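Local coordinates for protein putative NAD(P)H-flavin oxidoreductase (PDB 2HAY) that binds flavin mononucleotide and probably acts as an NAD(P)H-dependent oxidoreductase of the nitroreductase family, at residues Asp60-Pro63 / Ile64-Glu67; Glu170-Tyr174 / Asp175-His179. All blocks are in the same frame, centred on the assembly; numbering follows the deposited sequence. Where two conformers were deposited one is given.

Overall arrangement
Both contacts are N-terminal turns of helices that follow a strand at an edge of the chain's four-stranded antiparallel sheet: contact 1 opens helix 62-68 after strand 54-59, contact 2 opens helix 174-183 after strand 165-169. Each has a side-chain N-cap, an asparagine oxygen in the first and a histidine ring nitrogen in the second. Contact 1 lies at the surface and is mainly polar, with lysines and glutamates round its helix. Contact 2 is partly buried; it adds aromatic packing, and its loop reaches the flavin. They lie about 14 Å apart between centres, do not touch, and both meet the second subunit.

Contact 1: Asp60-Pro63 / Ile64-Glu67; sequences DNKP and IKEE
Asn-61 caps the first turn of helix 62-68: its OD1 accepts from Ile-64 N at 3.0 Å, with Ile-64 N in the plane of the amide carbonyl and the bond somewhat bent, 145° at the hydrogen. CG stands anti to the backbone N (chi1 -170°), which swings the amide forward over the start of the helix. The same oxygen rests on the Ile-64 side chain, 3.3 Å from CG1, and the two side chains cross at about a right angle. From the same residue the backbone bonds of the helix begin. Asn-61 O accepts from Lys-65 N at 3.2 Å, Lys-62 O from Glu-66 N at 2.9 Å, and Pro-63 O from Glu-67 N at 3.0 Å. Pro-63, whose ring nitrogen carries no hydrogen, sits in the first turn, where none is needed for a helical bond. Lys-65 runs back past the cap, its CG against Asn-61 O, then bends at its last torsion (chi4 79°) to bring NZ to a weak bond with Asp-60 O, 3.2 Å away. That places its ammonium 4.5 Å from Lys-62 NZ, a like-charged neighbour. Further out, Ile-64 packs on Leu-59 and on Val-223 of the second subunit, while Asn-61 ND2 donates to Lys-224 O of that subunit. Glu-67 forms a salt bridge with Lys-183 and a hydrogen bond with His-184. The cap amide is thus used at both ends, its oxygen for the helix and its nitrogen for the dimer, which fixes its rotation. Two lysines near the N-terminal end of the helix dipole should be mutually unfavourable, a cost that the weak carbonyl bond and the nearby Asp-60 carboxylate may together offset.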
loop_
_atom_site.group_PDB
_atom_site.type_symbol
_atom_site.label_atom_id
_atom_site.label_comp_id
_atom_site.label_asym_id
_atom_site.label_seq_id
_atom_site.Cartn_x
_atom_site.Cartn_y
_atom_site.Cartn_z
ATOM N N ASP B 60 -17.327 -9.914 11.243
ATOM C CA ASP B 60 -17.530 -10.983 12.211
ATOM C C ASP B 60 -18.693 -11.909 11.796
ATOM O O ASP B 60 -18.745 -13.073 12.189
ATOM C CB ASP B 60 -17.803 -10.375 13.592
ATOM C CG ASP B 60 -16.531 -10.043 14.360
ATOM O OD1 ASP B 60 -16.629 -9.330 15.383
ATOM O OD2 ASP B 60 -15.429 -10.492 13.963
ATOM N N ASN B 61 -19.607 -11.381 10.980
ATOM C CA ASN B 61 -20.820 -12.083 10.590
ATOM C C ASN B 61 -20.537 -13.345 9.777
ATOM O O ASN B 61 -20.038 -13.272 8.642
ATOM C CB ASN B 61 -21.747 -11.153 9.818
ATOM C CG ASN B 61 -23.126 -11.759 9.607
ATOM O OD1 ASN B 61 -23.357 -12.481 8.641
ATOM N ND2 ASN B 61 -24.036 -11.496 10.533
ATOM N N LYS B 62 -20.852 -14.501 10.371
ATOM C CA LYS B 62 -20.553 -15.811 9.751
ATOM C C LYS B 62 -21.360 -16.086 8.467
ATOM O O LYS B 62 -20.788 -16.531 7.475
ATOM C CB LYS B 62 -20.632 -16.966 10.764
ATOM C CG LYS B 62 -19.510 -16.893 11.807
ATOM C CD LYS B 62 -19.365 -18.180 12.626
ATOM C CE LYS B 62 -18.452 -17.964 13.817
ATOM N NZ LYS B 62 -17.018 -17.772 13.428
ATOM N N PRO B 63 -22.682 -15.819 8.472
ATOM C CA PRO B 63 -23.431 -15.951 7.211
ATOM C C PRO B 63 -22.829 -15.204 6.006
ATOM O O PRO B 63 -22.820 -15.745 4.890
ATOM C CB PRO B 63 -24.803 -15.393 7.580
ATOM C CG PRO B 63 -24.937 -15.766 9.055
ATOM C CD PRO B 63 -23.576 -15.465 9.595
ATOM N N ILE B 64 -22.320 -13.987 6.230
ATOM C CA ILE B 64 -21.793 -13.168 5.139
ATOM C C ILE B 64 -20.484 -13.772 4.645
ATOM O O ILE B 64 -20.275 -13.879 3.431
ATOM C CB ILE B 64 -21.683 -11.669 5.508
ATOM C CG1 ILE B 64 -23.090 -11.087 5.661
ATOM C CG2 ILE B 64 -20.945 -10.898 4.415
ATOM C CD1 ILE B 64 -23.166 -9.731 6.299
ATOM N N LYS B 65 -19.643 -14.217 5.583
ATOM C CA LYS B 65 -18.447 -14.985 5.239
ATOM C C LYS B 65 -18.782 -16.226 4.377
ATOM O O LYS B 65 -18.122 -16.460 3.348
ATOM C CB LYS B 65 -17.676 -15.400 6.492
ATOM C CG LYS B 65 -17.106 -14.253 7.293
ATOM C CD LYS B 65 -15.871 -14.698 8.040
ATOM C CE LYS B 65 -15.708 -13.931 9.304
ATOM N NZ LYS B 65 -16.632 -14.488 10.310
ATOM N N GLU B 66 -19.801 -16.983 4.794
ATOM C CA GLU B 66 -20.252 -18.185 4.087
ATOM C C GLU B 66 -20.695 -17.870 2.644
ATOM O O GLU B 66 -20.370 -18.605 1.709
ATOM C CB GLU B 66 -21.370 -18.908 4.879
ATOM C CG GLU B 66 -20.915 -19.605 6.205
ATOM C CD GLU B 66 -22.071 -20.131 7.095
ATOM O OE1 GLU B 66 -23.224 -20.288 6.621
ATOM O OE2 GLU B 66 -21.821 -20.407 8.296
ATOM N N GLU B 67 -21.420 -16.768 2.473
ATOM C CA GLU B 67 -21.830 -16.279 1.157
ATOM C C GLU B 67 -20.683 -15.809 0.254
ATOM O O GLU B 67 -20.735 -15.997 -0.956
ATOM C CB GLU B 67 -22.856 -15.168 1.314
ATOM C CG GLU B 67 -23.717 -14.994 0.117
ATOM C CD GLU B 67 -24.902 -14.061 0.365
ATOM O OE1 GLU B 67 -25.153 -13.684 1.540
ATOM O OE2 GLU B 67 -25.568 -13.717 -0.640
#

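Contact 2: Glu170-Tyr174 / Asp175-His179; sequences EGFHY and DKVNH. With FMN (flavin mononucleotide), chain I.
The loop between strand 165-169 and helix 174-183 binds the flavin at one end and caps the helix at the other, His-173 being the N-cap. Its ND1 accepts from Lys-176 N at 3.2 Å in a nearly straight bond (166°), although the donor lies 18° out of the ring plane. With chi1 at -162° the imidazole lies beside its own carbonyl carbon, where ND1 faces Lys-176 N, and the extended Lys-176 chain crosses one face in a CH-pi contact, CE being 3.9 Å from the ring centroid. The CE1 corner meets Asp-175 CB. Behind the cap, His-173 O accepts from Val-177 N at 2.9 Å and Tyr-174 O from Asn-178 N at 2.8 Å. Val-177 CG2 packs against Phe-172 CD2 at 3.6 Å; the next carbon of the same edge, Phe-172 CE2, sits over the centre of one face of the Tyr-174 ring. Asp-175 O is gripped from opposite faces of its carbonyl plane by the N and ND1 of His-179, the latter at 2.6 Å. At the cofactor, Glu-170 N donates to FMN N5 at 3.1 Å and Gly-171 N to FMN O4 at 2.9 Å. An inverse gamma turn at Gly-171, closed by a weak Phe-172 N to Glu-170 O bond, brings the chain up to the flavin, O4 lying where a beta carbon would stand. Glu-170 CG packs against FMN C6 and the methyl C7M, its carboxylate held by Tyr-149 and by Ser-48, Trp-143 and Gln-147 of the second subunit. Tyr-174 OH bonds to Ala-195 O. With ND1 accepting, the ring of His-173, if neutral, probably carries its one proton on NE2. The backbone N-H groups probably draw electron density toward N5 and O4, making N5 a readier hydride acceptor.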
loop_
_atom_site.group_PDB
_atom_site.type_symbol
_atom_site.label_atom_id
_atom_site.label_comp_id
_atom_site.label_asym_id
_atom_site.label_seq_id
_atom_site.Cartn_x
_atom_site.Cartn_y
_atom_site.Cartn_z
ATOM N N GLU B 170 -6.584 -10.742 -2.394
ATOM C CA GLU B 170 -7.204 -10.180 -3.600
ATOM C C GLU B 170 -7.919 -11.240 -4.423
ATOM O O GLU B 170 -8.538 -10.902 -5.428
ATOM C CB GLU B 170 -6.147 -9.537 -4.523
ATOM C CG GLU B 170 -5.583 -8.220 -4.073
ATOM C CD GLU B 170 -4.582 -7.650 -5.061
ATOM O OE1 GLU B 170 -4.167 -8.381 -5.985
ATOM O OE2 GLU B 170 -4.197 -6.466 -4.923
ATOM N N GLY B 171 -7.814 -12.510 -4.008
ATOM C CA GLY B 171 -8.272 -13.654 -4.778
ATOM C C GLY B 171 -9.756 -13.907 -4.577
ATOM O O GLY B 171 -10.146 -14.875 -3.926
ATOM N N PHE B 172 -10.577 -13.021 -5.133
ATOM C CA PHE B 172 -12.030 -13.150 -5.082
ATOM C C PHE B 172 -12.633 -12.341 -6.216
ATOM O O PHE B 172 -11.951 -11.475 -6.789
ATOM C CB PHE B 172 -12.602 -12.722 -3.728
ATOM C CG PHE B 172 -12.305 -11.304 -3.350
ATOM C CD1 PHE B 172 -11.205 -10.996 -2.562
ATOM C CD2 PHE B 172 -13.123 -10.277 -3.764
ATOM C CE1 PHE B 172 -10.924 -9.671 -2.196
ATOM C CE2 PHE B 172 -12.848 -8.955 -3.399
ATOM C CZ PHE B 172 -11.744 -8.666 -2.628
ATOM N N HIS B 173 -13.892 -12.656 -6.562
ATOM C CA HIS B 173 -14.602 -11.937 -7.618
ATOM C C HIS B 173 -15.129 -10.642 -7.032
ATOM O O HIS B 173 -16.111 -10.635 -6.275
ATOM C CB HIS B 173 -15.768 -12.789 -8.160
ATOM C CG HIS B 173 -16.279 -12.340 -9.494
ATOM N ND1 HIS B 173 -17.057 -11.214 -9.651
ATOM C CD2 HIS B 173 -16.109 -12.857 -10.734
ATOM C CE1 HIS B 173 -17.366 -11.068 -10.928
ATOM N NE2 HIS B 173 -16.804 -12.055 -11.607
ATOM N N TYR B 174 -14.471 -9.543 -7.390
ATOM C CA TYR B 174 -14.785 -8.232 -6.814
ATOM C C TYR B 174 -16.252 -7.845 -7.020
ATOM O O TYR B 174 -16.935 -7.507 -6.063
ATOM C CB TYR B 174 -13.807 -7.170 -7.347
ATOM C CG TYR B 174 -12.505 -7.142 -6.581
ATOM C CD1 TYR B 174 -11.644 -8.246 -6.565
ATOM C CD2 TYR B 174 -12.145 -6.028 -5.837
ATOM C CE1 TYR B 174 -10.445 -8.228 -5.828
ATOM C CE2 TYR B 174 -10.950 -5.996 -5.116
ATOM C CZ TYR B 174 -10.118 -7.097 -5.115
ATOM O OH TYR B 174 -8.943 -7.057 -4.391
ATOM N N ASP B 175 -16.761 -7.939 -8.251
ATOM C CA ASP B 175 -18.147 -7.560 -8.521
ATOM C C ASP B 175 -19.136 -8.362 -7.660
ATOM O O ASP B 175 -20.037 -7.788 -7.024
ATOM C CB ASP B 175 -18.452 -7.740 -10.018
ATOM C CG ASP B 175 -19.915 -7.498 -10.372
ATOM O OD1 ASP B 175 -20.266 -6.335 -10.617
ATOM O OD2 ASP B 175 -20.687 -8.489 -10.454
ATOM N N LYS B 176 -18.968 -9.685 -7.652
ATOM C CA LYS B 176 -19.807 -10.555 -6.863
ATOM C C LYS B 176 -19.753 -10.266 -5.355
ATOM O O LYS B 176 -20.781 -10.257 -4.694
ATOM C CB LYS B 176 -19.465 -12.022 -7.143
ATOM C CG LYS B 176 -19.901 -12.462 -8.534
ATOM C CD LYS B 176 -19.563 -13.927 -8.807
ATOM C CE LYS B 176 -19.729 -14.309 -10.314
ATOM N NZ LYS B 176 -18.834 -15.510 -10.630
ATOM N N VAL B 177 -18.557 -10.009 -4.826
ATOM C CA VAL B 177 -18.378 -9.729 -3.395
ATOM C C VAL B 177 -18.946 -8.369 -3.037
ATOM O O VAL B 177 -19.614 -8.227 -2.002
ATOM C CB VAL B 177 -16.890 -9.878 -2.976
ATOM C CG1 VAL B 177 -16.669 -9.352 -1.578
ATOM C CG2 VAL B 177 -16.501 -11.357 -3.046
ATOM N N ASN B 178 -18.690 -7.380 -3.899
ATOM C CA ASN B 178 -19.366 -6.089 -3.826
ATOM C C ASN B 178 -20.881 -6.226 -3.791
ATOM O O ASN B 178 -21.549 -5.556 -3.022
ATOM C CB ASN B 178 -18.954 -5.179 -4.986
ATOM C CG ASN B 178 -17.663 -4.390 -4.692
ATOM O OD1 ASN B 178 -17.372 -4.079 -3.551
ATOM N ND2 ASN B 178 -16.916 -4.042 -5.741
ATOM N N HIS B 179 -21.428 -7.094 -4.626
ATOM C CA HIS B 179 -22.859 -7.246 -4.601
ATOM C C HIS B 179 -23.378 -7.938 -3.356
ATOM O O HIS B 179 -24.477 -7.615 -2.901
ATOM C CB HIS B 179 -23.393 -7.831 -5.911
ATOM C CG HIS B 179 -23.368 -6.831 -7.025
ATOM N ND1 HIS B 179 -22.214 -6.517 -7.712
ATOM C CD2 HIS B 179 -24.335 -6.032 -7.531
ATOM C CE1 HIS B 179 -22.471 -5.578 -8.600
ATOM N NE2 HIS B 179 -23.753 -5.277 -8.522
HETATM N N1 FMN I . -2.526 -15.488 -0.711
HETATM C C2 FMN I . -3.621 -16.340 -0.925
HETATM O O2 FMN I . -3.564 -17.556 -0.622
HETATM N N3 FMN I . -4.800 -15.822 -1.474
HETATM C C4 FMN I . -4.913 -14.485 -1.850
HETATM O O4 FMN I . -5.886 -14.053 -2.480
HETATM C C4A FMN I . -3.826 -13.629 -1.654
HETATM N N5 FMN I . -3.957 -12.293 -2.031
HETATM C C5A FMN I . -2.904 -11.403 -1.841
HETATM C C6 FMN I . -3.068 -10.065 -2.205
HETATM C C7 FMN I . -2.026 -9.164 -2.022
HETATM C C7M FMN I . -2.318 -7.697 -2.192
HETATM C C8 FMN I . -0.804 -9.600 -1.467
HETATM C C8M FMN I . 0.144 -8.598 -0.888
HETATM C C9 FMN I . -0.641 -10.948 -1.101
HETATM C C9A FMN I . -1.700 -11.864 -1.282
HETATM N N10 FMN I . -1.582 -13.225 -0.903
HETATM C C10 FMN I . -2.636 -14.123 -1.083
HETATM C "C1'" FMN I . -0.337 -13.739 -0.284
HETATM C "C2'" FMN I . 0.765 -13.907 -1.341
HETATM O "O2'" FMN I . 0.655 -15.157 -2.007
HETATM C "C3'" FMN I . 2.132 -13.808 -0.652
HETATM O "O3'" FMN I . 2.246 -12.574 0.017
HETATM C "C4'" FMN I . 3.333 -13.982 -1.575
HETATM O "O4'" FMN I . 3.200 -15.234 -2.226
HETATM C "C5'" FMN I . 4.649 -13.884 -0.775
HETATM O "O5'" FMN I . 4.769 -14.862 0.268
HETATM P P FMN I . 4.840 -14.492 1.840
HETATM O O1P FMN I . 4.495 -15.715 2.641
HETATM O O2P FMN I . 3.912 -13.346 2.147
HETATM O O3P FMN I . 6.180 -14.028 2.277
#